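Local coordinates for protein possible glutathione S-transferase (Rhodopseudomonas palustris, PDB 3M8N) that probably catalyses the conjugation of glutathione to electrophilic substrates, as a member of the glutathione S-transferase superfamily, at residues A[80-84]-A[155-160]; A[140-144]-A[181-185]; A[132-137]-A[175-179]. The contacts are given in a common frame with arbitrary orientation. Residues are numbered along the deposited sequence.

Contact 1 (A[80-84]-A[155-160])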
loop_
_atom_site.group_PDB
_atom_site.type_symbol
_atom_site.label_atom_id
_atom_site.label_comp_id
_atom_site.label_asym_id
_atom_site.label_seq_id
_atom_site.Cartn_x
_atom_site.Cartn_y
_atom_site.Cartn_z
ATOM N N THR A 80 9.945 4.459 -17.039
ATOM C CA THR A 80 9.018 5.285 -17.798
ATOM C C THR A 80 9.057 6.642 -17.215
ATOM O O THR A 80 9.711 6.866 -16.221
ATOM C CB THR A 80 7.576 4.840 -17.811
ATOM O OG1 THR A 80 6.987 5.113 -16.551
ATOM C CG2 THR A 80 7.409 3.389 -18.192
ATOM N N SER A 81 8.409 7.573 -17.889
ATOM C CA SER A 81 8.339 8.946 -17.407
ATOM C C SER A 81 7.479 9.095 -16.142
ATOM O O SER A 81 7.641 10.062 -15.457
ATOM C CB SER A 81 7.811 9.868 -18.486
ATOM O OG SER A 81 6.612 9.344 -18.999
ATOM N N LEU A 82 6.625 8.114 -15.814
ATOM C CA LEU A 82 5.936 8.070 -14.515
ATOM C C LEU A 82 6.706 7.618 -13.305
ATOM O O LEU A 82 6.141 7.617 -12.192
ATOM C CB LEU A 82 4.727 7.201 -14.609
ATOM C CG LEU A 82 3.686 7.634 -15.609
ATOM C CD1 LEU A 82 2.585 6.560 -15.594
ATOM C CD2 LEU A 82 3.129 8.991 -15.203
ATOM N N ALA A 83 7.959 7.173 -13.502
ATOM C CA ALA A 83 8.877 6.821 -12.436
ATOM C C ALA A 83 9.915 7.922 -12.188
ATOM O O ALA A 83 10.541 8.344 -13.109
ATOM C CB ALA A 83 9.558 5.427 -12.735
ATOM N N PRO A 84 10.092 8.424 -10.952
ATOM C CA PRO A 84 11.136 9.453 -10.765
ATOM C C PRO A 84 12.549 8.901 -10.778
ATOM O O PRO A 84 12.701 7.716 -10.947
ATOM C CB PRO A 84 10.816 10.034 -9.387
ATOM C CG PRO A 84 10.043 9.056 -8.744
ATOM C CD PRO A 84 9.285 8.263 -9.740
ATOM N N ALA A 155 8.326 14.153 -6.204
ATOM C CA ALA A 155 9.346 14.437 -7.224
ATOM C C ALA A 155 9.049 15.639 -8.163
ATOM O O ALA A 155 9.639 15.772 -9.251
ATOM C CB ALA A 155 9.574 13.182 -8.081
ATOM N N GLY A 156 8.090 16.463 -7.766
ATOM C CA GLY A 156 7.668 17.591 -8.561
ATOM C C GLY A 156 7.094 17.307 -9.910
ATOM O O GLY A 156 7.076 18.191 -10.741
ATOM N N GLN A 157 6.577 16.126 -10.157
ATOM C CA GLN A 157 6.140 15.786 -11.498
ATOM C C GLN A 157 5.115 14.752 -11.320
ATOM O O GLN A 157 4.972 14.246 -10.206
ATOM C CB GLN A 157 7.280 15.196 -12.323
ATOM C CG GLN A 157 7.866 13.903 -11.690
ATOM C CD GLN A 157 8.659 13.025 -12.648
ATOM O OE1 GLN A 157 9.765 13.381 -13.002
ATOM N NE2 GLN A 157 8.104 11.833 -13.029
ATOM N N LEU A 158 4.373 14.491 -12.390
ATOM C CA LEU A 158 3.397 13.408 -12.440
ATOM C C LEU A 158 4.111 12.032 -12.323
ATOM O O LEU A 158 5.039 11.731 -13.094
ATOM C CB LEU A 158 2.572 13.464 -13.705
ATOM C CG LEU A 158 1.429 12.471 -13.779
ATOM C CD1 LEU A 158 0.336 12.958 -12.989
ATOM C CD2 LEU A 158 0.908 12.367 -15.128
ATOM N N THR A 159 3.684 11.232 -11.343
ATOM C CA THR A 159 4.232 9.920 -11.085
ATOM C C THR A 159 3.020 9.009 -10.850
ATOM O O THR A 159 1.862 9.471 -10.908
ATOM C CB THR A 159 5.234 9.864 -9.918
ATOM O OG1 THR A 159 4.577 9.959 -8.681
ATOM C CG2 THR A 159 6.216 10.943 -9.957
ATOM N N ILE A 160 3.277 7.725 -10.629
ATOM C CA ILE A 160 2.225 6.767 -10.298
ATOM C C ILE A 160 1.546 7.040 -8.959
ATOM O O ILE A 160 0.443 6.610 -8.750
ATOM C CB ILE A 160 2.707 5.236 -10.362
ATOM C CG1 ILE A 160 4.055 5.088 -9.697
ATOM C CG2 ILE A 160 2.686 4.739 -11.740
ATOM C CD1 ILE A 160 4.344 3.662 -9.256
HETATM O O HOH W 1 5.715 12.645 -15.704
#

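Contact 2 (A[140-144]-A[181-185])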
loop_
_atom_site.group_PDB
_atom_site.type_symbol
_atom_site.label_atom_id
_atom_site.label_comp_id
_atom_site.label_asym_id
_atom_site.label_seq_id
_atom_site.Cartn_x
_atom_site.Cartn_y
_atom_site.Cartn_z
ATOM N N LEU A 140 -7.839 13.525 3.041
ATOM C CA LEU A 140 -7.942 14.661 2.149
ATOM C C LEU A 140 -7.261 15.874 2.688
ATOM O O LEU A 140 -6.750 16.674 1.952
ATOM C CB LEU A 140 -9.348 14.968 1.899
ATOM C CG LEU A 140 -10.056 13.936 1.098
ATOM C CD1 LEU A 140 -11.516 14.119 1.321
ATOM C CD2 LEU A 140 -9.734 14.126 -0.337
ATOM N N GLN A 141 -7.177 15.970 3.990
ATOM C CA GLN A 141 -6.506 17.083 4.621
ATOM C C GLN A 141 -5.032 16.943 4.587
ATOM O O GLN A 141 -4.333 17.931 4.431
ATOM C CB GLN A 141 -6.946 17.220 6.094
ATOM C CG GLN A 141 -6.740 18.580 6.670
ATOM C CD GLN A 141 -7.595 19.592 5.937
ATOM O OE1 GLN A 141 -8.825 19.434 5.884
ATOM N NE2 GLN A 141 -6.944 20.608 5.314
ATOM N N VAL A 142 -4.546 15.719 4.782
ATOM C CA VAL A 142 -3.133 15.436 4.608
ATOM C C VAL A 142 -2.786 15.792 3.162
ATOM O O VAL A 142 -1.748 16.361 2.893
ATOM C CB VAL A 142 -2.759 13.937 4.912
ATOM C CG1 VAL A 142 -1.290 13.684 4.621
ATOM C CG2 VAL A 142 -3.034 13.587 6.351
HETATM N N MSE A 143 -3.679 15.479 2.243
HETATM C CA MSE A 143 -3.431 15.772 0.841
HETATM C C MSE A 143 -3.464 17.275 0.519
HETATM O O MSE A 143 -2.582 17.790 -0.174
HETATM C CB MSE A 143 -4.399 14.995 -0.028
HETATM C CG MSE A 143 -4.162 13.469 -0.045
HETATM SE SE MSE A 143 -5.655 12.638 -0.819
HETATM C CE MSE A 143 -5.537 13.018 -2.642
ATOM N N GLU A 144 -4.483 17.966 1.034
ATOM C CA GLU A 144 -4.589 19.416 0.945
ATOM C C GLU A 144 -3.345 20.069 1.480
ATOM O O GLU A 144 -2.741 20.898 0.814
ATOM C CB GLU A 144 -5.754 19.893 1.790
ATOM C CG GLU A 144 -6.050 21.341 1.607
ATOM C CD GLU A 144 -6.621 21.616 0.254
ATOM O OE1 GLU A 144 -6.934 20.662 -0.452
ATOM O OE2 GLU A 144 -6.784 22.786 -0.125
ATOM N N THR A 181 -14.075 22.537 0.395
ATOM C CA THR A 181 -13.134 23.007 1.393
ATOM C C THR A 181 -11.638 22.641 1.063
ATOM O O THR A 181 -10.696 22.939 1.835
ATOM C CB THR A 181 -13.661 22.424 2.749
ATOM O OG1 THR A 181 -12.575 21.974 3.579
ATOM C CG2 THR A 181 -14.711 21.187 2.471
ATOM N N PHE A 182 -11.426 22.012 -0.105
ATOM C CA PHE A 182 -10.104 21.471 -0.523
ATOM C C PHE A 182 -9.766 21.922 -1.935
ATOM O O PHE A 182 -9.783 21.115 -2.856
ATOM C CB PHE A 182 -10.104 19.943 -0.491
ATOM C CG PHE A 182 -10.537 19.372 0.804
ATOM C CD1 PHE A 182 -9.626 19.229 1.853
ATOM C CD2 PHE A 182 -11.858 18.983 1.004
ATOM C CE1 PHE A 182 -10.022 18.696 3.079
ATOM C CE2 PHE A 182 -12.252 18.466 2.215
ATOM C CZ PHE A 182 -11.330 18.342 3.259
ATOM N N PRO A 183 -9.456 23.227 -2.102
ATOM C CA PRO A 183 -9.082 23.812 -3.403
ATOM C C PRO A 183 -7.776 23.269 -3.997
ATOM O O PRO A 183 -7.726 23.062 -5.191
ATOM C CB PRO A 183 -8.935 25.316 -3.083
ATOM C CG PRO A 183 -8.748 25.374 -1.586
ATOM C CD PRO A 183 -9.489 24.246 -1.029
ATOM N N ALA A 184 -6.744 23.066 -3.170
ATOM C CA ALA A 184 -5.468 22.497 -3.608
ATOM C C ALA A 184 -5.692 21.100 -4.115
ATOM O O ALA A 184 -5.145 20.730 -5.145
ATOM C CB ALA A 184 -4.480 22.488 -2.485
ATOM N N VAL A 185 -6.571 20.359 -3.460
ATOM C CA VAL A 185 -6.924 19.033 -3.932
ATOM C C VAL A 185 -7.586 19.124 -5.246
ATOM O O VAL A 185 -7.297 18.369 -6.126
ATOM C CB VAL A 185 -7.773 18.184 -2.902
ATOM C CG1 VAL A 185 -8.329 16.923 -3.542
ATOM C CG2 VAL A 185 -6.917 17.784 -1.727
#

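Contact 3 (A[132-137]-A[175-179])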
loop_
_atom_site.group_PDB
_atom_site.type_symbol
_atom_site.label_atom_id
_atom_site.label_comp_id
_atom_site.label_asym_id
_atom_site.label_seq_id
_atom_site.Cartn_x
_atom_site.Cartn_y
_atom_site.Cartn_z
ATOM N N TRP A 132 -15.838 6.491 7.797
ATOM C CA TRP A 132 -15.358 6.628 6.435
ATOM C C TRP A 132 -15.190 8.101 6.168
ATOM O O TRP A 132 -14.132 8.540 5.710
ATOM C CB TRP A 132 -16.305 5.988 5.436
ATOM C CG TRP A 132 -16.259 4.561 5.548
ATOM C CD1 TRP A 132 -15.286 3.823 6.148
ATOM C CD2 TRP A 132 -17.211 3.642 5.055
ATOM N NE1 TRP A 132 -15.571 2.480 6.049
ATOM C CE2 TRP A 132 -16.758 2.346 5.380
ATOM C CE3 TRP A 132 -18.421 3.779 4.352
ATOM C CZ2 TRP A 132 -17.474 1.184 5.037
ATOM C CZ3 TRP A 132 -19.132 2.587 3.989
ATOM C CH2 TRP A 132 -18.637 1.325 4.338
ATOM N N LEU A 133 -16.229 8.865 6.503
ATOM C CA LEU A 133 -16.199 10.301 6.367
ATOM C C LEU A 133 -15.115 10.898 7.284
ATOM O O LEU A 133 -14.225 11.647 6.848
ATOM C CB LEU A 133 -17.595 10.896 6.635
ATOM C CG LEU A 133 -18.680 10.702 5.561
ATOM C CD1 LEU A 133 -19.829 11.702 5.711
ATOM C CD2 LEU A 133 -18.161 10.842 4.157
ATOM N N GLU A 134 -15.188 10.558 8.556
ATOM C CA GLU A 134 -14.228 11.095 9.458
ATOM C C GLU A 134 -12.776 10.808 8.939
ATOM O O GLU A 134 -11.931 11.705 8.930
ATOM C CB GLU A 134 -14.567 10.661 10.917
ATOM C CG GLU A 134 -13.418 10.176 11.846
ATOM C CD GLU A 134 -12.237 11.168 12.015
ATOM O OE1 GLU A 134 -12.490 12.344 12.368
ATOM O OE2 GLU A 134 -11.043 10.763 11.806
ATOM N N ARG A 135 -12.498 9.579 8.501
ATOM C CA ARG A 135 -11.117 9.175 8.223
ATOM C C ARG A 135 -10.691 9.620 6.831
ATOM O O ARG A 135 -9.541 9.946 6.627
ATOM C CB ARG A 135 -10.921 7.657 8.359
ATOM C CG ARG A 135 -11.283 7.040 9.675
ATOM C CD ARG A 135 -10.032 6.737 10.416
ATOM N NE ARG A 135 -9.318 7.983 10.731
ATOM C CZ ARG A 135 -8.006 8.081 10.981
ATOM N NH1 ARG A 135 -7.220 6.978 10.952
ATOM N NH2 ARG A 135 -7.488 9.295 11.245
ATOM N N GLY A 136 -11.628 9.612 5.897
ATOM C CA GLY A 136 -11.442 10.147 4.549
ATOM C C GLY A 136 -11.144 11.638 4.529
ATOM O O GLY A 136 -10.353 12.074 3.727
ATOM N N TYR A 137 -11.756 12.421 5.432
ATOM C CA TYR A 137 -11.517 13.836 5.465
ATOM C C TYR A 137 -10.176 14.111 6.093
ATOM O O TYR A 137 -9.515 15.059 5.727
ATOM C CB TYR A 137 -12.611 14.551 6.264
ATOM C CG TYR A 137 -13.858 14.916 5.481
ATOM C CD1 TYR A 137 -13.788 15.735 4.368
ATOM C CD2 TYR A 137 -15.099 14.439 5.869
ATOM C CE1 TYR A 137 -14.934 16.069 3.641
ATOM C CE2 TYR A 137 -16.272 14.771 5.159
ATOM C CZ TYR A 137 -16.180 15.590 4.050
ATOM O OH TYR A 137 -17.306 15.906 3.332
ATOM N N CYS A 175 -19.600 10.531 -3.456
ATOM C CA CYS A 175 -19.924 9.526 -2.491
ATOM C C CYS A 175 -19.984 10.073 -1.076
ATOM O O CYS A 175 -19.584 9.398 -0.147
ATOM C CB CYS A 175 -18.991 8.293 -2.659
ATOM S SG CYS A 175 -17.206 8.425 -2.124
ATOM N N ASP A 176 -20.472 11.309 -0.943
ATOM C CA ASP A 176 -20.834 11.921 0.329
ATOM C C ASP A 176 -19.738 12.755 0.912
ATOM O O ASP A 176 -19.826 13.155 2.062
ATOM C CB ASP A 176 -21.204 10.880 1.382
ATOM C CG ASP A 176 -22.653 10.392 1.285
ATOM O OD1 ASP A 176 -23.341 10.554 0.255
ATOM O OD2 ASP A 176 -23.108 9.815 2.298
ATOM N N PHE A 177 -18.680 12.986 0.148
ATOM C CA PHE A 177 -17.664 13.909 0.580
ATOM C C PHE A 177 -17.923 15.239 -0.138
ATOM O O PHE A 177 -18.398 15.288 -1.252
ATOM C CB PHE A 177 -16.267 13.374 0.262
ATOM C CG PHE A 177 -15.846 12.210 1.086
ATOM C CD1 PHE A 177 -15.082 12.383 2.208
ATOM C CD2 PHE A 177 -16.175 10.947 0.724
ATOM C CE1 PHE A 177 -14.711 11.310 2.972
ATOM C CE2 PHE A 177 -15.793 9.853 1.496
ATOM C CZ PHE A 177 -15.069 10.043 2.595
ATOM N N ASP A 178 -17.590 16.324 0.518
ATOM C CA ASP A 178 -17.813 17.636 -0.040
ATOM C C ASP A 178 -16.438 18.197 -0.139
ATOM O O ASP A 178 -15.757 18.387 0.870
ATOM C CB ASP A 178 -18.767 18.463 0.876
ATOM C CG ASP A 178 -18.804 19.990 0.567
ATOM O OD1 ASP A 178 -18.402 20.450 -0.536
ATOM O OD2 ASP A 178 -19.282 20.737 1.468
ATOM N N LEU A 179 -16.035 18.449 -1.379
ATOM C CA LEU A 179 -14.670 18.836 -1.656
ATOM C C LEU A 179 -14.435 20.342 -1.772
ATOM O O LEU A 179 -13.320 20.787 -2.082
ATOM C CB LEU A 179 -14.185 18.060 -2.880
ATOM C CG LEU A 179 -13.491 16.745 -2.475
ATOM C CD1 LEU A 179 -14.533 15.655 -2.243
ATOM C CD2 LEU A 179 -12.481 16.289 -3.537
#

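Contact 1 (A[80-84]-A[155-160])
The linker that joins the thioredoxin-like domain to the helical domain of the glutathione S-transferase fold, residues 80-84, packs here on the loop 155-160, which runs into helix 160-169. Thr159 occupies the N-cap position and begins a Thr-Ile-Ala-Asp sequence matching the family's N-capping box (S/T-X-X-D); the Asp162 half is made, its carboxylate bonding to Thr159 N, whereas OG1, placed by a p rotamer, weakly caps Ala161 N, one residue before the N3 amide. Thr80 to Ala83 form a type I turn. A p rotamer of Thr80 lets its OG1 accept a weak bond from Leu82 N (3.1 Å), an ST turn within the larger one, while the same hydroxyl bonds to Ala77 O at the end of the preceding helix. Leu82, the most heavily covered residue, adopts the mt rotamer and splits its methyls between two partners: CD2 meets CD2 of Leu158 at 4.0 Å, and CD1 lies 4.3 Å from CG2 of Ile160, whose side chain continues onto helix 69-77. The backbone adds a bond from Ile160 N to Leu82 O (3.3 Å), and this carbonyl also receives a CA-H...O contact from Thr159 CA at 3.2 Å. At the other end Pro84 CB rests on Ala155 CB (3.6 Å). Gln157, with chi1 p and chi2 t, folds its amide back so that NE2 bonds to Leu158 O (3.1 Å) and, weakly, to Ser81 O (3.0 Å). One water donates to the same two carbonyls, at 2.8 Å from Leu158 O and 3.2 Å from Ser81 O.

Contact 2 (A[140-144]-A[181-185])
A side chain of one helix hydrogen-bonds here to the N-terminal backbone NH groups of another, in the all-helical C-terminal domain: a late turn of helix 129-146 meets the first turn of helix 183-193. Glu144 (chi1 t, chi2 p) reaches across so that each carboxylate oxygen takes one backbone NH: Val185 N donates to OE1 (3.0 Å) and Ala184 N to OE2 (3.1 Å). Pro183, the first helical residue, has no NH to offer, and Phe182 stands at the N-cap position. The Phe182 ring takes Leu140 over one face, a CH-pi contact with CB 4.2 Å from the ring centroid, while Gln141 OE1 approaches its edge at CE1 (3.1 Å). Beside it, Val185 CG2 packs on CB of selenomethionine Met143 at 4.1 Å. Val142, on this same turn, makes no contact with 181-185 and packs on Ser52 of the second subunit. A carboxylate placed against NH groups that the helix itself cannot satisfy, where the helix dipole is positive, implies electrostatic as well as hydrogen-bonding stabilisation of the helix start.

Contact 3 (A[132-137]-A[175-179])
Aromatic and CH-pi contacts dominate the meeting of helix 129-146 with the loop 175-179. The Phe177 side chain inserts against the helix, its edge directed at the face of Tyr137 in an edge-to-face pair with centroids 5.1 Å apart and planes at 61°. Over a face of the same ring lies Leu133, whose CD2 sits 3.6 Å from the ring centroid and nearly on its normal, while Trp132 O meets the ring edge at CZ (3.6 Å). Leu133 CD2 also approaches Asp176, coming within 3.5 Å of its O and 4.1 Å of its CB. Gly136 allows the close approach of the ring: its CA is 3.8 Å from Phe177 CE1, and a beta carbon there would clash with that atom. The loop thus lies along one side of the helix within the helical bundle of the glutathione S-transferase C-terminal domain, linking helix 160-169 to helix 183-193. Polar contact across the two segments rests on one hydrogen bond, from Asp178 N to Tyr137 OH at 2.9 Å, so the phenol oxygen acts as acceptor for the loop backbone. The acidic side chains of the loop turn to other partners: Asp176 forms a salt bridge with Arg122, and Asp178 OD1 bonds to the hydroxyl of Ser180. Cys175 touches Cys116 of helix 87-117; the disulfide between them seen in another structure of this protein is absent here.

Overall arrangement
Contacts 2 and 3 are neighbours, with centres 12 Å apart, and both use helix 129-146. They touch directly, Phe182 CZ lying 3.8 Å from Tyr137 CD1 and Leu140 CD1 lying 4.1 Å from Phe177 CD1, so together 175-179 and 181-185 pack against successive turns of that helix. Contact 1 stands apart, its centre 21 Å from contact 2 and 27 Å from contact 3. Along the chain the segments run 80-84, 132-137, 140-144, 155-160, 175-179, 181-185, so every pair of contacts interleaves. Contact 1 ties the interdomain linker to the helical domain; the other two hold that domain's later elements together.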